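Local coordinates for protein NAD(P)H dehydrogenase (quinone) (Mycobacterium tuberculosis, PDB 1XDI) that uses a bound FAD to pass electrons from NADH or NADPH to quinones such as menadione, and may aid virulence by raising tolerance of reactive oxygen species, at residues G14-L19 against Q331-M336; Q30-D35 against Q111-R116; R116-D121 against R130-A135; S277-S282 against G296-V301. One frame throughout, in Å; residues are numbered along the deposited sequence.

Interaction 1. Residues G14-L19 against Q331-M336; sequences GYEAAL and QGRIAM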
# COMPACT_ATOMS: atom_id res chain seq x y z
N GLY A 14 -8.27 30.47 4.18
CA GLY A 14 -7.77 30.97 5.44
C GLY A 14 -8.20 30.32 6.72
O GLY A 14 -7.39 29.95 7.59
N TYR A 15 -9.51 30.16 6.86
CA TYR A 15 -9.99 29.64 8.11
C TYR A 15 -9.65 28.24 8.31
O TYR A 15 -9.78 27.73 9.40
CB TYR A 15 -11.52 29.78 8.28
CG TYR A 15 -12.42 28.65 7.76
CD1 TYR A 15 -12.35 27.32 8.24
CD2 TYR A 15 -13.43 28.93 6.83
CE1 TYR A 15 -13.26 26.32 7.82
CE2 TYR A 15 -14.33 27.93 6.40
CZ TYR A 15 -14.23 26.64 6.90
OH TYR A 15 -15.12 25.70 6.41
N GLU A 16 -9.12 27.59 7.31
CA GLU A 16 -8.98 26.23 7.55
C GLU A 16 -7.62 25.86 7.43
O GLU A 16 -7.18 24.71 7.38
CB GLU A 16 -9.81 25.47 6.59
CG GLU A 16 -10.03 24.09 7.12
CD GLU A 16 -11.42 23.60 6.83
OE1 GLU A 16 -12.09 24.16 5.96
OE2 GLU A 16 -11.85 22.63 7.47
N ALA A 17 -6.80 26.93 7.48
CA ALA A 17 -5.35 26.90 7.47
C ALA A 17 -5.08 27.26 8.93
O ALA A 17 -4.14 26.76 9.57
CB ALA A 17 -4.76 27.97 6.55
N ALA A 18 -5.93 28.14 9.46
CA ALA A 18 -5.84 28.58 10.84
C ALA A 18 -6.22 27.42 11.73
O ALA A 18 -5.58 27.15 12.74
CB ALA A 18 -6.79 29.75 11.09
N LEU A 19 -7.27 26.74 11.33
CA LEU A 19 -7.78 25.60 12.09
C LEU A 19 -6.68 24.60 12.29
O LEU A 19 -6.46 24.17 13.40
CB LEU A 19 -8.93 24.94 11.34
CG LEU A 19 -10.17 24.67 12.18
CD1 LEU A 19 -10.42 25.82 13.13
CD2 LEU A 19 -11.37 24.51 11.29
N GLN A 331 -5.13 24.13 0.12
CA GLN A 331 -3.99 24.97 -0.08
C GLN A 331 -3.57 25.65 1.22
O GLN A 331 -2.35 25.81 1.49
CB GLN A 331 -4.24 25.98 -1.20
CG GLN A 331 -3.98 25.42 -2.57
CD GLN A 331 -3.94 26.50 -3.59
OE1 GLN A 331 -4.92 27.25 -3.81
NE2 GLN A 331 -2.79 26.62 -4.25
N GLY A 332 -4.55 26.03 2.03
CA GLY A 332 -4.19 26.68 3.27
C GLY A 332 -3.63 25.65 4.22
O GLY A 332 -2.66 25.88 4.96
N ARG A 333 -4.27 24.48 4.18
CA ARG A 333 -3.87 23.34 5.03
C ARG A 333 -2.36 22.97 4.73
O ARG A 333 -1.52 22.93 5.64
CB ARG A 333 -4.85 22.16 4.73
CG ARG A 333 -5.30 21.26 5.90
CD ARG A 333 -6.87 21.11 6.05
NE ARG A 333 -7.54 20.63 4.85
CZ ARG A 333 -8.86 20.65 4.66
NH1 ARG A 333 -9.67 21.11 5.60
NH2 ARG A 333 -9.38 20.28 3.50
N ILE A 334 -2.02 22.76 3.46
CA ILE A 334 -0.67 22.42 3.05
C ILE A 334 0.31 23.56 3.34
O ILE A 334 1.46 23.30 3.55
CB ILE A 334 -0.64 22.02 1.55
CG1 ILE A 334 -1.35 20.70 1.38
CG2 ILE A 334 0.70 21.79 1.03
CD1 ILE A 334 -1.94 20.59 0.06
N ALA A 335 -0.14 24.82 3.38
CA ALA A 335 0.76 25.95 3.71
C ALA A 335 1.02 25.99 5.21
O ALA A 335 2.02 26.53 5.65
CB ALA A 335 0.19 27.29 3.28
N MET A 336 0.13 25.43 6.00
CA MET A 336 0.42 25.43 7.39
C MET A 336 1.34 24.29 7.63
O MET A 336 2.27 24.41 8.42
CB MET A 336 -0.85 25.30 8.20
CG MET A 336 -1.71 26.58 8.10
SD MET A 336 -0.80 28.01 8.70
CE MET A 336 -0.13 28.78 7.18
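Glu16 holds CG anti to its backbone N (chi1 -161°), while Arg333 bends at chi2 and chi3, and the two side chains end up lying side by side and pointing the same way. Their meeting point is a salt bridge in which Glu16 OE2 stands 3.2 Å from Arg333 NH1, at the edge of the guanidinium and in its plane. The carboxylate is turned 72° from that plane, and its second oxygen, OE1, is farther from NH1, at 3.9 Å. Beside this bridge the helices pack through small residues. Ala17 CB rests 3.4 Å from Gly332 O, and with no side chain on Gly332 the short segments approach to 7.5 Å between axes, crossing at -34°. Met336 also leans toward Ala17, though the placing of its CG is doubtful. The contact thus joins helix 12-24, whose first residues Pro12 and Ala13 bind FAD, to helix 325-339, whose first residue, Ala325, also binds FAD. Glu459 of the second subunit packs on Glu16 and Arg333, and Arg462 of that subunit brings a like charge close to Arg333. The carboxylate of Glu16 would therefore be expected to offset some of the positive charge gathered at this subunit boundary.

Interaction 2. Residues Q30-D35 against Q111-R116; sequences QVTVID and QVIAGR. With FAD (flavin-adenine dinucleotide), chain C.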
# COMPACT_ATOMS: atom_id res chain seq x y z
N GLN A 30 0.73 31.53 17.45
CA GLN A 30 -0.26 32.55 17.74
C GLN A 30 -0.90 32.89 16.38
O GLN A 30 -0.33 33.59 15.54
CB GLN A 30 0.38 33.79 18.36
CG GLN A 30 -0.67 34.70 18.91
CD GLN A 30 -0.30 36.13 18.78
OE1 GLN A 30 0.43 36.70 19.62
NE2 GLN A 30 -0.80 36.75 17.70
N VAL A 31 -2.10 32.38 16.16
CA VAL A 31 -2.78 32.58 14.88
C VAL A 31 -3.77 33.76 14.87
O VAL A 31 -4.72 33.82 15.63
CB VAL A 31 -3.54 31.26 14.47
CG1 VAL A 31 -3.85 31.24 12.99
CG2 VAL A 31 -2.73 30.04 14.89
N THR A 32 -3.56 34.68 13.97
CA THR A 32 -4.46 35.82 13.80
C THR A 32 -5.08 35.74 12.42
O THR A 32 -4.34 35.59 11.47
CB THR A 32 -3.67 37.08 13.83
OG1 THR A 32 -2.66 36.99 14.87
CG2 THR A 32 -4.59 38.22 14.00
N VAL A 33 -6.40 35.81 12.29
CA VAL A 33 -7.10 35.79 10.97
C VAL A 33 -7.70 37.18 10.82
O VAL A 33 -8.50 37.57 11.65
CB VAL A 33 -8.30 34.78 10.91
CG1 VAL A 33 -9.13 35.00 9.61
CG2 VAL A 33 -7.81 33.36 10.92
N ILE A 34 -7.29 37.94 9.81
CA ILE A 34 -7.81 39.30 9.52
C ILE A 34 -8.66 39.10 8.27
O ILE A 34 -8.13 38.85 7.18
CB ILE A 34 -6.68 40.26 9.15
CG1 ILE A 34 -5.64 40.29 10.29
CG2 ILE A 34 -7.27 41.56 8.70
CD1 ILE A 34 -4.37 41.07 10.00
N ASP A 35 -9.97 39.15 8.45
CA ASP A 35 -10.94 38.95 7.37
C ASP A 35 -11.93 40.12 7.42
O ASP A 35 -12.34 40.56 8.50
CB ASP A 35 -11.66 37.62 7.58
CG ASP A 35 -12.93 37.51 6.79
OD1 ASP A 35 -12.90 37.52 5.53
OD2 ASP A 35 -13.98 37.45 7.47
N GLN A 111 -7.30 34.37 17.11
CA GLN A 111 -7.65 35.83 17.21
C GLN A 111 -8.22 36.34 15.89
O GLN A 111 -7.46 36.61 14.95
CB GLN A 111 -6.41 36.68 17.55
CG GLN A 111 -5.67 36.20 18.81
CD GLN A 111 -6.65 35.87 19.92
OE1 GLN A 111 -7.31 36.77 20.47
NE2 GLN A 111 -6.79 34.58 20.23
N VAL A 112 -9.54 36.45 15.80
CA VAL A 112 -10.18 36.93 14.58
C VAL A 112 -10.27 38.45 14.64
O VAL A 112 -10.73 38.98 15.66
CB VAL A 112 -11.58 36.42 14.47
CG1 VAL A 112 -12.13 36.77 13.15
CG2 VAL A 112 -11.58 34.96 14.63
N ILE A 113 -9.82 39.14 13.59
CA ILE A 113 -9.89 40.60 13.50
C ILE A 113 -10.65 41.03 12.25
O ILE A 113 -10.12 40.97 11.15
CB ILE A 113 -8.51 41.28 13.38
CG1 ILE A 113 -7.75 41.22 14.70
CG2 ILE A 113 -8.68 42.74 12.93
CD1 ILE A 113 -6.48 42.02 14.67
N ALA A 114 -11.86 41.52 12.42
CA ALA A 114 -12.68 41.98 11.29
C ALA A 114 -12.07 43.24 10.69
O ALA A 114 -12.07 44.30 11.33
CB ALA A 114 -14.13 42.24 11.77
N GLY A 115 -11.59 43.14 9.45
CA GLY A 115 -10.96 44.26 8.80
C GLY A 115 -10.26 43.84 7.53
O GLY A 115 -10.30 42.70 7.13
N ARG A 116 -9.60 44.78 6.88
CA ARG A 116 -8.92 44.51 5.64
C ARG A 116 -7.43 44.61 6.04
O ARG A 116 -7.02 45.58 6.72
CB ARG A 116 -9.30 45.58 4.62
CG ARG A 116 -8.95 45.26 3.18
CD ARG A 116 -8.76 46.51 2.33
NE ARG A 116 -7.37 47.01 2.44
CZ ARG A 116 -6.98 48.22 2.88
NH1 ARG A 116 -7.87 49.14 3.29
NH2 ARG A 116 -5.68 48.52 2.93
PA FAD C . -13.07 33.40 -0.39
O1A FAD C . -13.53 34.15 -1.63
O2A FAD C . -14.00 32.31 0.13
O5B FAD C . -12.88 34.49 0.67
C5B FAD C . -11.69 35.23 0.94
C4B FAD C . -12.25 36.20 1.96
O4B FAD C . -11.27 37.07 2.47
C3B FAD C . -13.45 37.19 1.50
O3B FAD C . -14.76 36.70 1.82
C2B FAD C . -13.17 38.48 2.12
O2B FAD C . -13.96 38.90 3.24
C1B FAD C . -11.74 38.40 2.58
N9A FAD C . -10.82 39.34 2.04
C8A FAD C . -10.57 39.82 0.78
N7A FAD C . -9.62 40.72 0.74
C5A FAD C . -9.22 40.84 2.04
C6A FAD C . -8.26 41.63 2.69
N6A FAD C . -7.49 42.48 2.06
N1A FAD C . -8.13 41.48 4.06
C2A FAD C . -8.89 40.62 4.76
N3A FAD C . -9.86 39.81 4.18
C4A FAD C . -9.92 40.04 2.77
N1 FAD C . -16.38 25.69 -4.81
C2 FAD C . -16.62 24.40 -4.44
O2 FAD C . -15.72 23.67 -3.97
N3 FAD C . -17.90 23.89 -4.59
C4 FAD C . -18.98 24.57 -5.07
O4 FAD C . -20.07 24.00 -5.15
C4X FAD C . -18.74 25.83 -5.43
N5 FAD C . -19.86 26.55 -5.93
C5X FAD C . -19.61 27.90 -6.31
C6 FAD C . -20.66 28.70 -6.79
C7 FAD C . -20.47 30.05 -7.19
C7M FAD C . -21.67 30.89 -7.71
C8 FAD C . -19.15 30.59 -7.11
C8M FAD C . -18.82 32.02 -7.53
C9 FAD C . -18.11 29.85 -6.63
C9A FAD C . -18.29 28.53 -6.21
N10 FAD C . -17.21 27.68 -5.66
C10 FAD C . -17.44 26.39 -5.29
C1' FAD C . -15.94 28.29 -5.52
C2' FAD C . -15.50 28.53 -4.11
O2' FAD C . -16.53 29.33 -3.42
C3' FAD C . -14.19 29.26 -4.03
O3' FAD C . -13.19 28.42 -4.53
C4' FAD C . -13.72 29.60 -2.63
O4' FAD C . -14.78 30.52 -2.17
C5' FAD C . -12.51 30.39 -2.49
O5' FAD C . -12.20 30.50 -1.10
P FAD C . -11.07 31.41 -0.53
O1P FAD C . -11.03 31.11 0.85
O2P FAD C . -9.79 31.35 -1.28
O3P FAD C . -11.69 32.80 -0.81
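Asp35 and Gly115 meet at the adenosine end of the FAD pocket, where the parallel sheet of a Rossmann-type dinucleotide fold delivers the acidic residue at the end of its second strand to the ribose. Strand 111-114, outermost in this sheet, runs parallel to strand 29-35. The bonds zigzag between them: Gln111 N reaches Val31 O at 3.0 Å, Val33 N returns to Gln111 O, and Ile113 N meets Val33 O at 2.8 Å, almost straight (170°). Farther on, Asp35 N donates to Ile113 O at 3.3 Å, and Gly115 N approaches Asp35 O at 2.8 Å from well above the carbonyl plane, 53° out of it. Thr32, Ile34, Gln111 and Ile113 share one face; there Ile34 CG1 lies 4.3 Å from Ile113 CB, and Ile34 CG2 lies 3.6 Å from Gly115 O. On the other face Asp35 keeps CG anti to its backbone N (chi1 163°), and its OD1 accepts from FAD O2B at 2.9 Å. OD2 accepts from Gly38 N. Arg116 CG, just past the turn, comes 3.3 Å from FAD N6A. With each carboxylate oxygen given a donor, Asp35 is fixed in rotation, and an ionised form would be stabilised as it holds the ribose hydroxyl.

Interaction 3. Residues R116-D121 against R130-A135; sequences RGELID and RIKATA. With FAD (flavin-adenine dinucleotide), chain C.
Glu118 OE1 is shared by two cations, Lys132 on the facing strand and Arg116 on its own. Arg116 NH2 forms the closer salt bridge at 3.2 Å, with the Glu118 carboxylate carbon lying in the guanidinium plane at its edge. Lys132 bends at chi3 (79°), placing CE 3.1 Å from Glu118 OE1, nearer than its NZ, whose salt bridge to that oxygen is long at 3.9 Å and the weaker of the two. This network rides on a beta hairpin, strands 116-119 and 129-134, part of a three-stranded antiparallel sheet of the FAD-binding region. Arg116 pairs with Thr134, and Glu118 with Lys132, as hydrogen-bonded pairs. In the second, Lys132 N donates to Glu118 O while Glu118 N returns a bond to Lys132 O. The side chains of Glu118 and Lys132 run side by side, pointing the same way, and the carboxylate lies between two positive groups whose NH2 (Arg116) and NZ (Lys132) are 6.4 Å apart, and would be expected to ease their repulsion. Ile120 crosses Lys132 at about a right angle, its CG2 set 3.8 Å from Lys132 CB. Gly117, a non-hydrogen-bonded partner of Ala133, spends its N-H on the cofactor: N donates to FAD N1A at 3.1 Å (169°), and FAD N6A gives a weak bond to Gly117 O, so backbone atoms meet N1A and, weakly, N6A of the adenine. Ile131 and Ala133 turn to the opposite face and pack on Ile34. Arg130 sends its guanidinium to Glu144 and Glu142. Asp121 binds His129 ND1 through OD2, while Arg130 N comes to Asp121 OD1 at 3.0 Å from above the carboxylate plane, 41° out of it.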
# COMPACT_ATOMS: atom_id res chain seq x y z
N ARG A 116 -9.60 44.78 6.88
CA ARG A 116 -8.92 44.51 5.64
C ARG A 116 -7.43 44.61 6.04
O ARG A 116 -7.02 45.58 6.72
CB ARG A 116 -9.30 45.58 4.62
CG ARG A 116 -8.95 45.26 3.18
CD ARG A 116 -8.76 46.51 2.33
NE ARG A 116 -7.37 47.01 2.44
CZ ARG A 116 -6.98 48.22 2.88
NH1 ARG A 116 -7.87 49.14 3.29
NH2 ARG A 116 -5.68 48.52 2.93
N GLY A 117 -6.64 43.61 5.66
CA GLY A 117 -5.26 43.63 6.03
C GLY A 117 -4.33 43.92 4.87
O GLY A 117 -4.67 43.67 3.70
N GLU A 118 -3.15 44.46 5.17
CA GLU A 118 -2.19 44.72 4.12
C GLU A 118 -0.78 44.67 4.69
O GLU A 118 -0.57 44.90 5.88
CB GLU A 118 -2.52 46.06 3.48
CG GLU A 118 -1.45 47.08 3.53
CD GLU A 118 -1.99 48.48 3.39
OE1 GLU A 118 -2.80 48.89 4.25
OE2 GLU A 118 -1.61 49.17 2.42
N LEU A 119 0.18 44.31 3.82
CA LEU A 119 1.61 44.23 4.15
C LEU A 119 2.23 45.62 4.20
O LEU A 119 2.03 46.41 3.26
CB LEU A 119 2.35 43.43 3.08
CG LEU A 119 2.46 41.94 3.30
CD1 LEU A 119 2.35 41.29 1.98
CD2 LEU A 119 3.75 41.61 3.97
N ILE A 120 2.96 45.95 5.27
CA ILE A 120 3.60 47.26 5.33
C ILE A 120 5.10 47.21 5.61
O ILE A 120 5.66 48.20 6.11
CB ILE A 120 2.96 48.18 6.38
CG1 ILE A 120 3.15 47.61 7.78
CG2 ILE A 120 1.50 48.39 6.09
CD1 ILE A 120 2.50 48.51 8.90
N ASP A 121 5.77 46.11 5.28
CA ASP A 121 7.21 45.96 5.50
C ASP A 121 8.10 47.14 5.13
O ASP A 121 8.01 47.70 4.03
CB ASP A 121 7.74 44.75 4.75
CG ASP A 121 7.20 43.46 5.28
OD1 ASP A 121 6.04 43.45 5.74
OD2 ASP A 121 7.95 42.46 5.23
N ARG A 130 5.34 42.40 8.44
CA ARG A 130 4.49 43.29 9.19
C ARG A 130 3.21 43.56 8.41
O ARG A 130 3.22 43.97 7.24
CB ARG A 130 5.26 44.58 9.47
CG ARG A 130 5.05 45.09 10.87
CD ARG A 130 5.69 46.43 11.16
NE ARG A 130 4.81 47.05 12.14
CZ ARG A 130 5.08 47.16 13.44
NH1 ARG A 130 6.25 46.71 13.92
NH2 ARG A 130 4.14 47.62 14.28
N ILE A 131 2.08 43.35 9.07
CA ILE A 131 0.77 43.54 8.46
C ILE A 131 -0.07 44.56 9.18
O ILE A 131 0.06 44.71 10.39
CB ILE A 131 0.05 42.23 8.41
CG1 ILE A 131 0.80 41.34 7.41
CG2 ILE A 131 -1.42 42.45 8.11
CD1 ILE A 131 0.52 39.87 7.58
N LYS A 132 -0.92 45.28 8.44
CA LYS A 132 -1.78 46.32 9.02
C LYS A 132 -3.22 45.96 8.79
O LYS A 132 -3.58 45.62 7.66
CB LYS A 132 -1.49 47.68 8.37
CG LYS A 132 -2.59 48.72 8.58
CD LYS A 132 -2.12 50.13 8.28
CE LYS A 132 -2.08 50.45 6.79
NZ LYS A 132 -1.51 51.82 6.54
N ALA A 133 -4.06 46.03 9.81
CA ALA A 133 -5.48 45.69 9.61
C ALA A 133 -6.26 46.97 9.68
O ALA A 133 -6.06 47.74 10.60
CB ALA A 133 -5.97 44.72 10.69
N THR A 134 -7.12 47.22 8.72
CA THR A 134 -7.89 48.45 8.80
C THR A 134 -9.32 48.06 8.99
O THR A 134 -9.88 47.32 8.20
CB THR A 134 -7.87 49.30 7.55
OG1 THR A 134 -6.53 49.74 7.26
CG2 THR A 134 -8.71 50.49 7.79
N ALA A 135 -9.89 48.58 10.07
CA ALA A 135 -11.28 48.28 10.41
C ALA A 135 -12.25 49.08 9.55
O ALA A 135 -11.84 49.97 8.82
CB ALA A 135 -11.50 48.61 11.86
PA FAD C . -13.07 33.40 -0.39
O1A FAD C . -13.53 34.15 -1.63
O2A FAD C . -14.00 32.31 0.13
O5B FAD C . -12.88 34.49 0.67
C5B FAD C . -11.69 35.23 0.94
C4B FAD C . -12.25 36.20 1.96
O4B FAD C . -11.27 37.07 2.47
C3B FAD C . -13.45 37.19 1.50
O3B FAD C . -14.76 36.70 1.82
C2B FAD C . -13.17 38.48 2.12
O2B FAD C . -13.96 38.90 3.24
C1B FAD C . -11.74 38.40 2.58
N9A FAD C . -10.82 39.34 2.04
C8A FAD C . -10.57 39.82 0.78
N7A FAD C . -9.62 40.72 0.74
C5A FAD C . -9.22 40.84 2.04
C6A FAD C . -8.26 41.63 2.69
N6A FAD C . -7.49 42.48 2.06
N1A FAD C . -8.13 41.48 4.06
C2A FAD C . -8.89 40.62 4.76
N3A FAD C . -9.86 39.81 4.18
C4A FAD C . -9.92 40.04 2.77
N1 FAD C . -16.38 25.69 -4.81
C2 FAD C . -16.62 24.40 -4.44
O2 FAD C . -15.72 23.67 -3.97
N3 FAD C . -17.90 23.89 -4.59
C4 FAD C . -18.98 24.57 -5.07
O4 FAD C . -20.07 24.00 -5.15
C4X FAD C . -18.74 25.83 -5.43
N5 FAD C . -19.86 26.55 -5.93
C5X FAD C . -19.61 27.90 -6.31
C6 FAD C . -20.66 28.70 -6.79
C7 FAD C . -20.47 30.05 -7.19
C7M FAD C . -21.67 30.89 -7.71
C8 FAD C . -19.15 30.59 -7.11
C8M FAD C . -18.82 32.02 -7.53
C9 FAD C . -18.11 29.85 -6.63
C9A FAD C . -18.29 28.53 -6.21
N10 FAD C . -17.21 27.68 -5.66
C10 FAD C . -17.44 26.39 -5.29
C1' FAD C . -15.94 28.29 -5.52
C2' FAD C . -15.50 28.53 -4.11
O2' FAD C . -16.53 29.33 -3.42
C3' FAD C . -14.19 29.26 -4.03
O3' FAD C . -13.19 28.42 -4.53
C4' FAD C . -13.72 29.60 -2.63
O4' FAD C . -14.78 30.52 -2.17
C5' FAD C . -12.51 30.39 -2.49
O5' FAD C . -12.20 30.50 -1.10
P FAD C . -11.07 31.41 -0.53
O1P FAD C . -11.03 31.11 0.85
O2P FAD C . -9.79 31.35 -1.28
O3P FAD C . -11.69 32.80 -0.81

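Interaction 4. Residues S277-S282 against G296-V301; sequences SVPNTS and GNYLTV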
# COMPACT_ATOMS: atom_id res chain seq x y z
N SER A 277 -14.69 35.51 -12.42
CA SER A 277 -14.37 36.37 -11.30
C SER A 277 -12.94 36.83 -11.46
O SER A 277 -12.23 36.36 -12.34
CB SER A 277 -14.52 35.62 -9.99
OG SER A 277 -15.68 34.81 -10.04
N VAL A 278 -12.54 37.74 -10.58
CA VAL A 278 -11.21 38.34 -10.56
C VAL A 278 -10.56 38.16 -9.19
O VAL A 278 -11.20 38.30 -8.14
CB VAL A 278 -11.30 39.82 -10.91
CG1 VAL A 278 -10.12 40.57 -10.27
CG2 VAL A 278 -11.31 39.97 -12.43
N PRO A 279 -9.26 37.84 -9.19
CA PRO A 279 -8.57 37.65 -7.91
C PRO A 279 -8.49 38.92 -7.11
O PRO A 279 -8.29 39.98 -7.66
CB PRO A 279 -7.23 37.12 -8.33
CG PRO A 279 -7.02 37.79 -9.65
CD PRO A 279 -8.34 37.64 -10.32
N ASN A 280 -8.70 38.82 -5.81
CA ASN A 280 -8.65 39.96 -4.94
C ASN A 280 -7.22 40.18 -4.54
O ASN A 280 -6.85 39.97 -3.37
CB ASN A 280 -9.47 39.66 -3.72
CG ASN A 280 -10.92 39.50 -4.05
OD1 ASN A 280 -11.72 39.02 -3.25
ND2 ASN A 280 -11.27 39.89 -5.26
N THR A 281 -6.41 40.63 -5.48
CA THR A 281 -5.02 40.75 -5.15
C THR A 281 -4.44 42.11 -5.27
O THR A 281 -3.23 42.24 -5.47
CB THR A 281 -4.17 39.86 -6.00
OG1 THR A 281 -4.39 40.23 -7.36
CG2 THR A 281 -4.52 38.38 -5.77
N SER A 282 -5.28 43.12 -5.17
CA SER A 282 -4.77 44.47 -5.27
C SER A 282 -4.84 45.21 -3.93
O SER A 282 -5.64 44.88 -3.03
CB SER A 282 -5.52 45.20 -6.36
OG SER A 282 -6.73 45.71 -5.86
N GLY A 296 -2.89 37.11 -14.93
CA GLY A 296 -4.27 37.14 -14.49
C GLY A 296 -4.34 37.90 -13.19
O GLY A 296 -5.33 37.83 -12.52
N ASN A 297 -3.32 38.65 -12.85
CA ASN A 297 -3.29 39.36 -11.57
C ASN A 297 -3.42 38.39 -10.39
O ASN A 297 -3.91 38.74 -9.33
CB ASN A 297 -4.38 40.40 -11.48
CG ASN A 297 -4.11 41.60 -12.34
OD1 ASN A 297 -3.07 42.23 -12.24
ND2 ASN A 297 -5.06 41.92 -13.19
N TYR A 298 -2.96 37.17 -10.60
CA TYR A 298 -2.99 36.14 -9.58
C TYR A 298 -1.69 36.13 -8.81
O TYR A 298 -0.63 36.43 -9.35
CB TYR A 298 -3.18 34.72 -10.18
CG TYR A 298 -4.56 34.45 -10.65
CD1 TYR A 298 -5.65 34.56 -9.78
CD2 TYR A 298 -4.80 34.11 -11.97
CE1 TYR A 298 -6.97 34.33 -10.22
CE2 TYR A 298 -6.11 33.87 -12.43
CZ TYR A 298 -7.18 33.99 -11.55
OH TYR A 298 -8.43 33.85 -12.01
N LEU A 299 -1.81 35.75 -7.54
CA LEU A 299 -0.68 35.66 -6.66
C LEU A 299 -0.10 34.28 -6.91
O LEU A 299 -0.33 33.37 -6.14
CB LEU A 299 -1.15 35.81 -5.20
CG LEU A 299 -0.17 36.54 -4.29
CD1 LEU A 299 -0.32 35.99 -2.93
CD2 LEU A 299 1.26 36.38 -4.75
N THR A 300 0.64 34.11 -8.01
CA THR A 300 1.24 32.82 -8.39
C THR A 300 1.82 32.09 -7.19
O THR A 300 2.63 32.62 -6.45
CB THR A 300 2.35 33.05 -9.40
OG1 THR A 300 3.26 34.03 -8.88
CG2 THR A 300 1.77 33.60 -10.68
N VAL A 301 1.40 30.85 -6.99
CA VAL A 301 1.89 30.09 -5.87
C VAL A 301 2.48 28.74 -6.25
O VAL A 301 2.44 28.25 -7.38
CB VAL A 301 0.77 29.93 -4.78
CG1 VAL A 301 0.18 28.55 -4.80
CG2 VAL A 301 1.28 30.27 -3.44
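Pro279 and Tyr298 mark the nearest approach of two chain segments that form no strand pair, their CA atoms 6.0 Å apart, one leaving strand 277-279 through an inverse gamma turn centred on Asn280 and the other carrying a G1 beta bulge at Asn297 and Tyr298. Gly296, with its positive phi of 96°, has backbone angles that call for glycine. Around this framework Pro279 is the apolar centre. Its CB lies 3.3 Å from Tyr298 CD1, and the two side chains cross at about a right angle, the proline carbon coming obliquely to the ring. CG of the same proline sits 3.3 Å from both Gly296 O and Asn297 O. One face of the Tyr298 ring also meets Gly296 O, 3.8 Å above the ring plane and offset toward its rim. The polar link belongs to Thr281, whose chi1 of 59° sets OG1 between its backbone N and carbonyl carbon. From there OG1 donates to Asn297 O, lying in the carbonyl plane with a C=O...donor angle of 158°; the modelled 2.5 Å is shorter than usual and not to be relied on. Thr281 CG2 lies 3.6 Å from Asn297 O, with Leu299 CB at 4.3 Å. Backbone bonds from Val278 and Asn280 to Ser155 and Gly153 hold one segment against strand 154-156. Leu299 has a backbone hydrogen bond with Cys318, next to Asp317, which binds FAD. The hydroxyl of the buried Thr281 thus provides a directed bond to a loop carbonyl, while Pro279, which has no N-H to donate, meets this loop through ring carbons.

From the N terminus, helix 12-24 opens the widest loop, which interaction 1 closes only when helix 325-339 returns; interactions 2, 3 and 4 all nest within it, in series and without crossing. Strand 29-35 leads to interaction 2, which sets strand 111-114 at the edge of the parallel sheet. Interaction 3 follows at once, sharing Arg116, and folds a hairpin onto that sheet, so that both reach the adenine end of FAD. Interaction 4 closes a short loop much later, before strand 312-314. Ala18 CB ties interaction 1 to interaction 2 by packing on Val31 and Val33, and Gln331 touches Val301 of interaction 4.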